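Local coordinates for protein prolyl oligopeptidase (Galerina marginata, PDB 5N4B) that cleaves peptide bonds after proline and closes peptides into macrocycles during the biosynthesis of the amanitin toxins, at residues 109-114 against 128-134; 155-160 against 172-177; 208-214 against 239-243. The protein carries 1 engineered substitution. All coordinates share one frame; numbering follows the deposited sequence. Where two conformers were deposited one is given.

Contact 1 of 3, residues 109-114 against 128-134; sequences VLYRSK and VGDVFFD
K114 and D130 meet because both CG atoms lie beside their own backbone N, anti to the carbonyl carbon (chi1 -66° and -50°), and the lysine chain then bends at its last torsion. This brings K114 NZ to D130 OD1 at 2.7 Å in a salt bridge, on the syn side of the carboxylate but tilted 24° out of its plane. One water accepts from K114 NZ. A second water lies close to D130 OD2 and R112 O. The salt bridge holds the acid at OD1, with this water near OD2.

On the same face as D130, L110 CD2 lies at the ring edge of F132, 3.8 Å from F132 CD2, and the two side chains run side by side. L110 CB also touches F133 CB. L110 further packs on an apolar side chain of the bound peptide. Elsewhere along the pair, V131 CG2 lies 3.9 Å from Y111 CZ, and the Y111 hydroxyl bonds to D126. V131 CG1 touches V109 CG1.

The backbones are antiparallel. R112 N gives D130 O a nearly straight bond of 2.8 Å. L110 O takes two donors, F132 N at 2.8 Å and F133 N at 3.0 Å. Two residues thus face one, and the register shifts. This is a classic beta bulge, here in the outermost strand of a four-stranded antiparallel blade of the beta-propeller.

Contact 2 of 3, residues 155-160 against 172-177; sequences GKFFAY and IYVRST
The Y160 ring lies across the opposing strand, with the CB of Y173 resting on one face. That CB sits 3.8 Å from the ring centroid and 22° off the ring normal, a CH-pi contact. The ring is directed there because Y160 CG sits between the backbone N and the carbonyl carbon (chi1 53°). R175 CD meets the same ring obliquely, 3.7 Å from Y160 CE1. The ring is thus lodged against the root of one neighbour and the bent chain of the next. R175 NH1 then donates to Y160 OH at 2.9 Å, with the hydroxyl oxygen in the guanidinium plane. D191 forms a salt bridge with the same NH1, and S179 O takes R175 NE, so the arginine is fixed from several directions.

F158 shares this face, and its ring meets those of F132 and F133. The strands are the antiparallel hairpin of residues 157-164 and 170-176, the two central strands of a four-stranded propeller blade. Paired backbone bonds link F158 with R175 and Y160 with Y173.

The face that carries A159 and V174 has a smaller relief. A159 is the low point, and V174 rises beside it. As flanking neighbours, I172 CG2 lies 4.1 Å from A159 CB, and F157 CD1 lies 3.9 Å from V174 CG1. F215 of the next blade packs against A159, I172 and V174.

At the open end of the hairpin, T177 turns toward the first strand. In one of its two conformers, T177 OG1 donates to G155 O at 2.6 Å, in the carbonyl plane and on a lone pair. A water joins K156 O to S176 OG, which also bonds to S178 OG.

Contact 3 of 3, residues 208-214 against 239-243; sequences WTKDSKG and YHKVG
G214 and K241 form an antiparallel non-hydrogen-bonded pair, CA atoms 4.2 Å apart, and V242 N donates to K213 O at 2.9 Å just beside it. A water donates to both K213 O and V242 O and makes a second link there.

Y239 packs against the fully extended backbone of G214. Y239 CE1 lies 3.6 Å from G214 C. The two backbones are close here, with H240 O 2.9 Å from G214 CA. T209 CG2 comes to the same ring obliquely, 3.8 Å from Y239 CE1, with the two side chains nearly at right angles. The Y239 hydroxyl is beside K213 CB and shares a water with D211 OD2. The same water makes a weak bond to T209 OG1.

V242 points toward 208-214. Its CG2 lies beside the backbone N (chi1 175°, which puts CG1 anti to N). From there V242 CG2 reaches the indole edge, 3.5 Å from W208 CZ3.

D211 shapes the loop that carries these groups. D211 OD1 accepts from T209 OG1 at 2.6 Å and from K213 N at 3.0 Å, which approach from opposite faces of the carboxylate. The bond to K213 N closes an Asx turn, and a type I turn runs from T209 to S212.

The loop joins strands 207-208 and 214-219 at the end of a propeller blade, and strand 236-241 follows next in the sheet. Y239 also touches I250 and V252 of the outer strand 250-254. W208 also packs on F157 and A159 of strand 157-164 in the preceding blade, and its NE1 bonds to K150 O.

Overall arrangement
The three contacts follow one another along the chain and belong to three successive blades of the beta-propeller domain. Contacts 1 and 2 have centres about 14 Å apart and touch through packed apolar and aromatic side chains: F133 CZ lies 3.4 Å from Y160 CD2, and L110 CD2 lies 3.5 Å from F158 CE1. Contacts 2 and 3 have centres about 11 Å apart, and F157 CB meets W208 CH2 at 3.7 Å. Contacts 1 and 3 do not touch, their nearest atoms being about 10 Å apart. The contact 2 segments thus lie between the other two. The I172 side chain of contact 2 is about 11 Å from that of the catalytic H699, whereas L110 of contact 1 meets the bound peptide itself.

Contact 1 of 3, residues 109-114 against 128-134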
loop_
_atom_site.group_PDB
_atom_site.type_symbol
_atom_site.label_atom_id
_atom_site.label_comp_id
_atom_site.label_asym_id
_atom_site.label_seq_id
_atom_site.Cartn_x
_atom_site.Cartn_y
_atom_site.Cartn_z
ATOM N N VAL A 109 -5.222 18.527 -4.507
ATOM C CA VAL A 109 -6.399 19.156 -5.099
ATOM C C VAL A 109 -6.480 18.812 -6.579
ATOM O O VAL A 109 -5.483 18.876 -7.295
ATOM C CB VAL A 109 -6.342 20.680 -4.911
ATOM C CG1 VAL A 109 -7.515 21.359 -5.546
ATOM C CG2 VAL A 109 -6.277 20.970 -3.397
ATOM N N LEU A 110 -7.678 18.454 -7.031
ATOM C CA LEU A 110 -7.906 18.091 -8.419
ATOM C C LEU A 110 -8.169 19.356 -9.228
ATOM O O LEU A 110 -9.170 20.057 -9.016
ATOM C CB LEU A 110 -9.064 17.105 -8.526
ATOM C CG LEU A 110 -9.363 16.400 -9.829
ATOM C CD1 LEU A 110 -8.082 15.755 -10.414
ATOM C CD2 LEU A 110 -10.462 15.352 -9.631
ATOM N N TYR A 111 -7.321 19.600 -10.201
ATOM C CA TYR A 111 -7.366 20.736 -11.114
ATOM C C TYR A 111 -7.886 20.323 -12.478
ATOM O O TYR A 111 -7.722 19.176 -12.895
ATOM C CB TYR A 111 -5.947 21.309 -11.303
ATOM C CG TYR A 111 -5.580 22.386 -10.289
ATOM C CD1 TYR A 111 -5.536 22.123 -8.949
ATOM C CD2 TYR A 111 -5.314 23.651 -10.677
ATOM C CE1 TYR A 111 -5.246 23.116 -8.004
ATOM C CE2 TYR A 111 -4.996 24.641 -9.746
ATOM C CZ TYR A 111 -4.990 24.349 -8.413
ATOM O OH TYR A 111 -4.715 25.359 -7.500
ATOM N N ARG A 112 -8.463 21.283 -13.098
ATOM C CA ARG A 112 -8.937 21.156 -14.598
ATOM C C ARG A 112 -8.373 22.259 -15.478
ATOM O O ARG A 112 -8.284 23.418 -15.125
ATOM C CB ARG A 112 -10.435 21.514 -14.545
ATOM C CG ARG A 112 -11.171 21.554 -15.902
ATOM C CD ARG A 112 -12.677 21.895 -15.779
ATOM N NE ARG A 112 -13.339 21.921 -17.111
ATOM C CZ ARG A 112 -13.387 22.981 -17.942
ATOM N NH1 ARG A 112 -14.106 22.940 -19.072
ATOM N NH2 ARG A 112 -12.728 24.082 -17.647
ATOM N N SER A 113 -7.890 21.844 -16.609
ATOM C CA SER A 113 -7.261 22.800 -17.503
ATOM C C SER A 113 -8.244 23.894 -17.905
ATOM O O SER A 113 -9.418 23.638 -18.149
ATOM C CB SER A 113 -6.688 22.099 -18.751
ATOM O OG SER A 113 -7.682 21.446 -19.527
ATOM N N LYS A 114 -7.716 25.109 -17.971
ATOM C CA LYS A 114 -8.499 26.239 -18.455
ATOM C C LYS A 114 -8.902 26.040 -19.903
ATOM O O LYS A 114 -10.026 26.380 -20.291
ATOM C CB LYS A 114 -7.658 27.520 -18.328
ATOM C CG LYS A 114 -7.356 27.923 -16.874
ATOM C CD LYS A 114 -6.513 29.178 -16.822
ATOM C CE LYS A 114 -6.071 29.538 -15.439
ATOM N NZ LYS A 114 -7.181 30.126 -14.703
ATOM N N VAL A 128 -2.406 27.452 -15.562
ATOM C CA VAL A 128 -2.951 26.643 -16.646
ATOM C C VAL A 128 -4.214 25.883 -16.246
ATOM O O VAL A 128 -4.862 25.266 -17.115
ATOM C CB VAL A 128 -1.918 25.661 -17.230
ATOM C CG1 VAL A 128 -0.664 26.377 -17.782
ATOM C CG2 VAL A 128 -1.532 24.604 -16.207
ATOM N N GLY A 129 -4.588 25.913 -14.964
ATOM C CA GLY A 129 -5.743 25.184 -14.471
ATOM C C GLY A 129 -6.461 25.929 -13.379
ATOM O O GLY A 129 -5.962 26.934 -12.849
ATOM N N ASP A 130 -7.691 25.507 -13.150
ATOM C CA ASP A 130 -8.508 26.003 -12.051
ATOM C C ASP A 130 -8.879 24.811 -11.171
ATOM O O ASP A 130 -8.885 23.654 -11.609
ATOM C CB ASP A 130 -9.858 26.616 -12.529
ATOM C CG ASP A 130 -9.732 27.653 -13.662
ATOM O OD1 ASP A 130 -8.995 28.602 -13.460
ATOM O OD2 ASP A 130 -10.381 27.474 -14.735
ATOM N N VAL A 131 -9.216 25.056 -9.910
ATOM C CA VAL A 131 -9.672 23.993 -9.027
ATOM C C VAL A 131 -10.953 23.409 -9.574
ATOM O O VAL A 131 -11.905 24.136 -9.884
ATOM C CB VAL A 131 -9.868 24.525 -7.596
ATOM C CG1 VAL A 131 -10.538 23.494 -6.707
ATOM C CG2 VAL A 131 -8.555 25.023 -7.005
ATOM N N PHE A 132 -11.017 22.078 -9.629
ATOM C CA PHE A 132 -12.250 21.339 -9.840
ATOM C C PHE A 132 -12.754 20.710 -8.549
ATOM O O PHE A 132 -13.939 20.843 -8.211
ATOM C CB PHE A 132 -12.138 20.263 -10.963
ATOM C CG PHE A 132 -13.241 19.298 -10.937
ATOM C CD1 PHE A 132 -14.539 19.729 -11.075
ATOM C CD2 PHE A 132 -13.048 17.954 -10.657
ATOM C CE1 PHE A 132 -15.574 18.872 -10.938
ATOM C CE2 PHE A 132 -14.068 17.107 -10.531
ATOM C CZ PHE A 132 -15.342 17.523 -10.683
ATOM N N PHE A 133 -11.889 20.048 -7.791
ATOM C CA PHE A 133 -12.356 19.328 -6.611
ATOM C C PHE A 133 -11.280 19.393 -5.552
ATOM O O PHE A 133 -10.195 18.797 -5.710
ATOM C CB PHE A 133 -12.719 17.870 -6.942
ATOM C CG PHE A 133 -13.310 17.118 -5.796
ATOM C CD1 PHE A 133 -14.666 17.228 -5.528
ATOM C CD2 PHE A 133 -12.545 16.338 -4.967
ATOM C CE1 PHE A 133 -15.263 16.555 -4.477
ATOM C CE2 PHE A 133 -13.185 15.658 -3.888
ATOM C CZ PHE A 133 -14.528 15.822 -3.670
ATOM N N ASP A 134 -11.567 20.123 -4.478
ATOM C CA ASP A 134 -10.642 20.302 -3.355
ATOM C C ASP A 134 -11.126 19.449 -2.187
ATOM O O ASP A 134 -12.062 19.846 -1.473
ATOM C CB ASP A 134 -10.554 21.772 -2.952
ATOM C CG ASP A 134 -9.567 22.016 -1.838
ATOM O OD1 ASP A 134 -9.097 21.021 -1.254
ATOM O OD2 ASP A 134 -9.269 23.201 -1.549
HETATM O O HOH W 1 -10.729 24.938 -15.322
HETATM O O HOH W 2 -6.238 29.267 -11.934
#

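Contact 2 of 3, residues 155-160 against 172-177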
loop_
_atom_site.group_PDB
_atom_site.type_symbol
_atom_site.label_atom_id
_atom_site.label_comp_id
_atom_site.label_asym_id
_atom_site.label_seq_id
_atom_site.Cartn_x
_atom_site.Cartn_y
_atom_site.Cartn_z
ATOM N N GLY A 155 -17.072 11.821 -19.259
ATOM C CA GLY A 155 -16.544 13.039 -18.706
ATOM C C GLY A 155 -17.561 13.925 -18.049
ATOM O O GLY A 155 -17.201 15.057 -17.689
ATOM N N LYS A 156 -18.816 13.492 -17.922
ATOM C CA LYS A 156 -19.872 14.335 -17.369
ATOM C C LYS A 156 -19.979 14.272 -15.867
ATOM O O LYS A 156 -20.486 15.223 -15.271
ATOM C CB LYS A 156 -21.229 13.967 -17.995
ATOM C CG LYS A 156 -21.231 14.281 -19.501
ATOM C CD LYS A 156 -22.575 13.957 -20.215
ATOM C CE LYS A 156 -23.692 14.944 -19.837
ATOM N NZ LYS A 156 -24.972 14.692 -20.612
ATOM N N PHE A 157 -19.521 13.184 -15.223
ATOM C CA PHE A 157 -19.732 12.986 -13.812
ATOM C C PHE A 157 -18.442 12.557 -13.145
ATOM O O PHE A 157 -17.548 11.989 -13.776
ATOM C CB PHE A 157 -20.847 11.971 -13.503
ATOM C CG PHE A 157 -22.200 12.469 -13.879
ATOM C CD1 PHE A 157 -22.788 13.457 -13.150
ATOM C CD2 PHE A 157 -22.817 12.023 -15.015
ATOM C CE1 PHE A 157 -24.040 13.951 -13.498
ATOM C CE2 PHE A 157 -24.068 12.518 -15.355
ATOM C CZ PHE A 157 -24.646 13.467 -14.615
ATOM N N PHE A 158 -18.366 12.861 -11.857
ATOM C CA PHE A 158 -17.227 12.546 -11.012
ATOM C C PHE A 158 -17.756 11.861 -9.774
ATOM O O PHE A 158 -18.500 12.466 -9.000
ATOM C CB PHE A 158 -16.503 13.840 -10.652
ATOM C CG PHE A 158 -15.319 13.692 -9.703
ATOM C CD1 PHE A 158 -14.140 13.083 -10.130
ATOM C CD2 PHE A 158 -15.356 14.194 -8.414
ATOM C CE1 PHE A 158 -13.048 13.033 -9.309
ATOM C CE2 PHE A 158 -14.255 14.122 -7.597
ATOM C CZ PHE A 158 -13.135 13.524 -8.010
ATOM N N ALA A 159 -17.393 10.612 -9.581
ATOM C CA ALA A 159 -17.774 9.851 -8.394
ATOM C C ALA A 159 -16.616 9.874 -7.408
ATOM O O ALA A 159 -15.461 9.756 -7.816
ATOM C CB ALA A 159 -18.117 8.419 -8.764
ATOM N N TYR A 160 -16.906 10.072 -6.130
ATOM C CA TYR A 160 -15.847 10.222 -5.154
ATOM C C TYR A 160 -16.249 9.618 -3.829
ATOM O O TYR A 160 -17.366 9.848 -3.354
ATOM C CB TYR A 160 -15.421 11.671 -4.969
ATOM C CG TYR A 160 -16.514 12.649 -4.653
ATOM C CD1 TYR A 160 -17.337 13.133 -5.665
ATOM C CD2 TYR A 160 -16.666 13.220 -3.388
ATOM C CE1 TYR A 160 -18.317 14.088 -5.420
ATOM C CE2 TYR A 160 -17.649 14.205 -3.146
ATOM C CZ TYR A 160 -18.445 14.633 -4.200
ATOM O OH TYR A 160 -19.403 15.631 -3.998
ATOM N N ILE A 172 -19.950 7.033 -1.310
ATOM C CA ILE A 172 -19.684 7.544 -2.652
ATOM C C ILE A 172 -20.737 8.580 -2.970
ATOM O O ILE A 172 -21.951 8.338 -2.828
ATOM C CB ILE A 172 -19.677 6.441 -3.713
ATOM C CG1 ILE A 172 -18.656 5.354 -3.366
ATOM C CG2 ILE A 172 -19.357 7.074 -5.058
ATOM C CD1 ILE A 172 -18.810 4.115 -4.281
ATOM N N TYR A 173 -20.263 9.739 -3.415
ATOM C CA TYR A 173 -21.055 10.851 -3.905
ATOM C C TYR A 173 -20.749 11.058 -5.382
ATOM O O TYR A 173 -19.756 10.538 -5.910
ATOM C CB TYR A 173 -20.765 12.158 -3.109
ATOM C CG TYR A 173 -21.099 12.013 -1.657
ATOM C CD1 TYR A 173 -22.398 12.174 -1.218
ATOM C CD2 TYR A 173 -20.136 11.660 -0.738
ATOM C CE1 TYR A 173 -22.695 12.027 0.101
ATOM C CE2 TYR A 173 -20.439 11.499 0.599
ATOM C CZ TYR A 173 -21.736 11.695 1.006
ATOM O OH TYR A 173 -22.054 11.497 2.348
ATOM N N VAL A 174 -21.645 11.782 -6.067
ATOM C CA VAL A 174 -21.514 12.042 -7.483
ATOM C C VAL A 174 -21.812 13.508 -7.736
ATOM O O VAL A 174 -22.813 14.056 -7.235
ATOM C CB VAL A 174 -22.454 11.175 -8.334
ATOM C CG1 VAL A 174 -22.225 11.410 -9.859
ATOM C CG2 VAL A 174 -22.331 9.703 -7.957
ATOM N N ARG A 175 -20.979 14.117 -8.553
ATOM C CA ARG A 175 -21.212 15.494 -8.972
ATOM C C ARG A 175 -20.886 15.681 -10.443
ATOM O O ARG A 175 -20.074 14.974 -11.029
ATOM C CB ARG A 175 -20.425 16.539 -8.140
ATOM C CG ARG A 175 -18.920 16.470 -8.401
ATOM C CD ARG A 175 -18.097 17.200 -7.357
ATOM N NE ARG A 175 -18.521 18.571 -7.196
ATOM C CZ ARG A 175 -19.193 19.051 -6.153
ATOM N NH1 ARG A 175 -19.514 18.328 -5.097
ATOM N NH2 ARG A 175 -19.570 20.311 -6.183
ATOM N N SER A 176 -21.562 16.653 -11.060
ATOM C CA SER A 176 -21.244 17.038 -12.417
ATOM C C SER A 176 -19.824 17.573 -12.499
ATOM O O SER A 176 -19.367 18.307 -11.614
ATOM C CB SER A 176 -22.202 18.158 -12.851
ATOM O OG SER A 176 -21.758 18.664 -14.113
ATOM N N THR A 177 -19.122 17.249 -13.585
ATOM C CA THR A 177 -17.808 17.803 -13.824
ATOM C C THR A 177 -17.814 19.309 -14.053
ATOM O O THR A 177 -16.741 19.927 -14.054
ATOM C CB THR A 177 -17.094 17.062 -14.967
ATOM O OG1 THR A 177 -17.835 17.115 -16.209
ATOM C CG2 THR A 177 -16.921 15.630 -14.556
HETATM O O HOH W 3 -22.526 16.859 -16.035
#

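Contact 3 of 3, residues 208-214 against 239-243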
loop_
_atom_site.group_PDB
_atom_site.type_symbol
_atom_site.label_atom_id
_atom_site.label_comp_id
_atom_site.label_asym_id
_atom_site.label_seq_id
_atom_site.Cartn_x
_atom_site.Cartn_y
_atom_site.Cartn_z
ATOM N N TRP A 208 -17.231 2.422 -13.686
ATOM C CA TRP A 208 -18.336 2.889 -14.495
ATOM C C TRP A 208 -18.633 1.934 -15.631
ATOM O O TRP A 208 -17.733 1.343 -16.232
ATOM C CB TRP A 208 -17.995 4.233 -15.122
ATOM C CG TRP A 208 -18.006 5.422 -14.146
ATOM C CD1 TRP A 208 -16.955 5.877 -13.379
ATOM C CD2 TRP A 208 -19.112 6.291 -13.864
ATOM N NE1 TRP A 208 -17.350 6.954 -12.624
ATOM C CE2 TRP A 208 -18.661 7.230 -12.898
ATOM C CE3 TRP A 208 -20.437 6.374 -14.310
ATOM C CZ2 TRP A 208 -19.464 8.234 -12.408
ATOM C CZ3 TRP A 208 -21.251 7.377 -13.794
ATOM C CH2 TRP A 208 -20.774 8.288 -12.864
ATOM N N THR A 209 -19.919 1.829 -15.963
ATOM C CA THR A 209 -20.282 1.264 -17.238
ATOM C C THR A 209 -19.960 2.266 -18.349
ATOM O O THR A 209 -19.917 3.492 -18.132
ATOM C CB THR A 209 -21.743 0.827 -17.245
ATOM O OG1 THR A 209 -22.582 1.892 -16.781
ATOM C CG2 THR A 209 -21.945 -0.411 -16.368
ATOM N N LYS A 210 -19.678 1.731 -19.539
ATOM C CA LYS A 210 -19.180 2.549 -20.630
ATOM C C LYS A 210 -20.247 3.440 -21.248
ATOM O O LYS A 210 -19.910 4.349 -22.021
ATOM C CB LYS A 210 -18.465 1.695 -21.672
ATOM C CG LYS A 210 -16.984 1.518 -21.490
ATOM C CD LYS A 210 -16.555 1.261 -20.078
ATOM C CE LYS A 210 -15.015 1.032 -20.047
ATOM N NZ LYS A 210 -14.454 0.776 -18.677
ATOM N N ASP A 211 -21.508 3.227 -20.885
ATOM C CA ASP A 211 -22.591 4.136 -21.209
ATOM C C ASP A 211 -22.710 5.319 -20.243
ATOM O O ASP A 211 -23.598 6.158 -20.413
ATOM C CB ASP A 211 -23.902 3.337 -21.280
ATOM C CG ASP A 211 -24.232 2.620 -19.954
ATOM O OD1 ASP A 211 -23.640 2.991 -18.919
ATOM O OD2 ASP A 211 -25.029 1.628 -19.961
ATOM N N SER A 212 -21.851 5.363 -19.217
ATOM C CA SER A 212 -21.815 6.424 -18.211
ATOM C C SER A 212 -23.099 6.569 -17.420
ATOM O O SER A 212 -23.317 7.599 -16.761
ATOM C CB SER A 212 -21.421 7.768 -18.810
ATOM O OG SER A 212 -20.100 7.753 -19.354
ATOM N N LYS A 213 -23.917 5.526 -17.375
ATOM C CA LYS A 213 -25.176 5.638 -16.653
ATOM C C LYS A 213 -25.021 5.358 -15.169
ATOM O O LYS A 213 -25.901 5.705 -14.383
ATOM C CB LYS A 213 -26.191 4.639 -17.245
ATOM C CG LYS A 213 -26.581 4.918 -18.688
ATOM C CD LYS A 213 -27.614 3.903 -19.143
ATOM C CE LYS A 213 -28.209 4.246 -20.512
ATOM N NZ LYS A 213 -28.980 3.049 -21.004
ATOM N N GLY A 214 -23.940 4.703 -14.780
ATOM C CA GLY A 214 -23.807 4.271 -13.402
ATOM C C GLY A 214 -22.475 3.581 -13.223
ATOM O O GLY A 214 -21.688 3.441 -14.163
ATOM N N TYR A 239 -24.569 -2.146 -8.362
ATOM C CA TYR A 239 -24.588 -1.142 -9.415
ATOM C C TYR A 239 -25.474 0.018 -9.005
ATOM O O TYR A 239 -26.624 -0.191 -8.601
ATOM C CB TYR A 239 -25.077 -1.757 -10.731
ATOM C CG TYR A 239 -25.238 -0.793 -11.838
ATOM C CD1 TYR A 239 -24.168 -0.315 -12.599
ATOM C CD2 TYR A 239 -26.525 -0.350 -12.130
ATOM C CE1 TYR A 239 -24.439 0.611 -13.650
ATOM C CE2 TYR A 239 -26.765 0.544 -13.110
ATOM C CZ TYR A 239 -25.761 1.001 -13.858
ATOM O OH TYR A 239 -26.166 1.912 -14.836
ATOM N N HIS A 240 -24.925 1.228 -9.072
ATOM C CA HIS A 240 -25.630 2.464 -8.780
ATOM C C HIS A 240 -25.859 3.257 -10.056
ATOM O O HIS A 240 -24.899 3.572 -10.770
ATOM C CB HIS A 240 -24.815 3.325 -7.817
ATOM C CG HIS A 240 -25.472 4.624 -7.541
ATOM N ND1 HIS A 240 -26.663 4.696 -6.863
ATOM C CD2 HIS A 240 -25.210 5.876 -7.964
ATOM C CE1 HIS A 240 -27.072 5.954 -6.808
ATOM N NE2 HIS A 240 -26.202 6.697 -7.466
ATOM N N LYS A 241 -27.131 3.586 -10.348
ATOM C CA LYS A 241 -27.483 4.443 -11.465
ATOM C C LYS A 241 -27.408 5.904 -11.029
ATOM O O LYS A 241 -27.972 6.289 -9.991
ATOM C CB LYS A 241 -28.889 4.070 -11.929
ATOM C CG LYS A 241 -29.394 4.964 -13.036
ATOM C CD LYS A 241 -30.779 4.513 -13.489
ATOM C CE LYS A 241 -31.240 5.392 -14.628
ATOM N NZ LYS A 241 -32.720 5.236 -14.837
ATOM N N VAL A 242 -26.696 6.722 -11.800
ATOM C CA VAL A 242 -26.593 8.144 -11.466
ATOM C C VAL A 242 -27.963 8.772 -11.428
ATOM O O VAL A 242 -28.798 8.541 -12.309
ATOM C CB VAL A 242 -25.699 8.865 -12.476
ATOM C CG1 VAL A 242 -25.677 10.351 -12.217
ATOM C CG2 VAL A 242 -24.293 8.342 -12.399
ATOM N N GLY A 243 -28.183 9.610 -10.406
ATOM C CA GLY A 243 -29.446 10.319 -10.257
ATOM C C GLY A 243 -30.509 9.560 -9.518
ATOM O O GLY A 243 -31.700 9.888 -9.658
HETATM O O HOH W 4 -25.496 0.376 -17.385
HETATM O O HOH W 5 -28.041 7.470 -14.924
#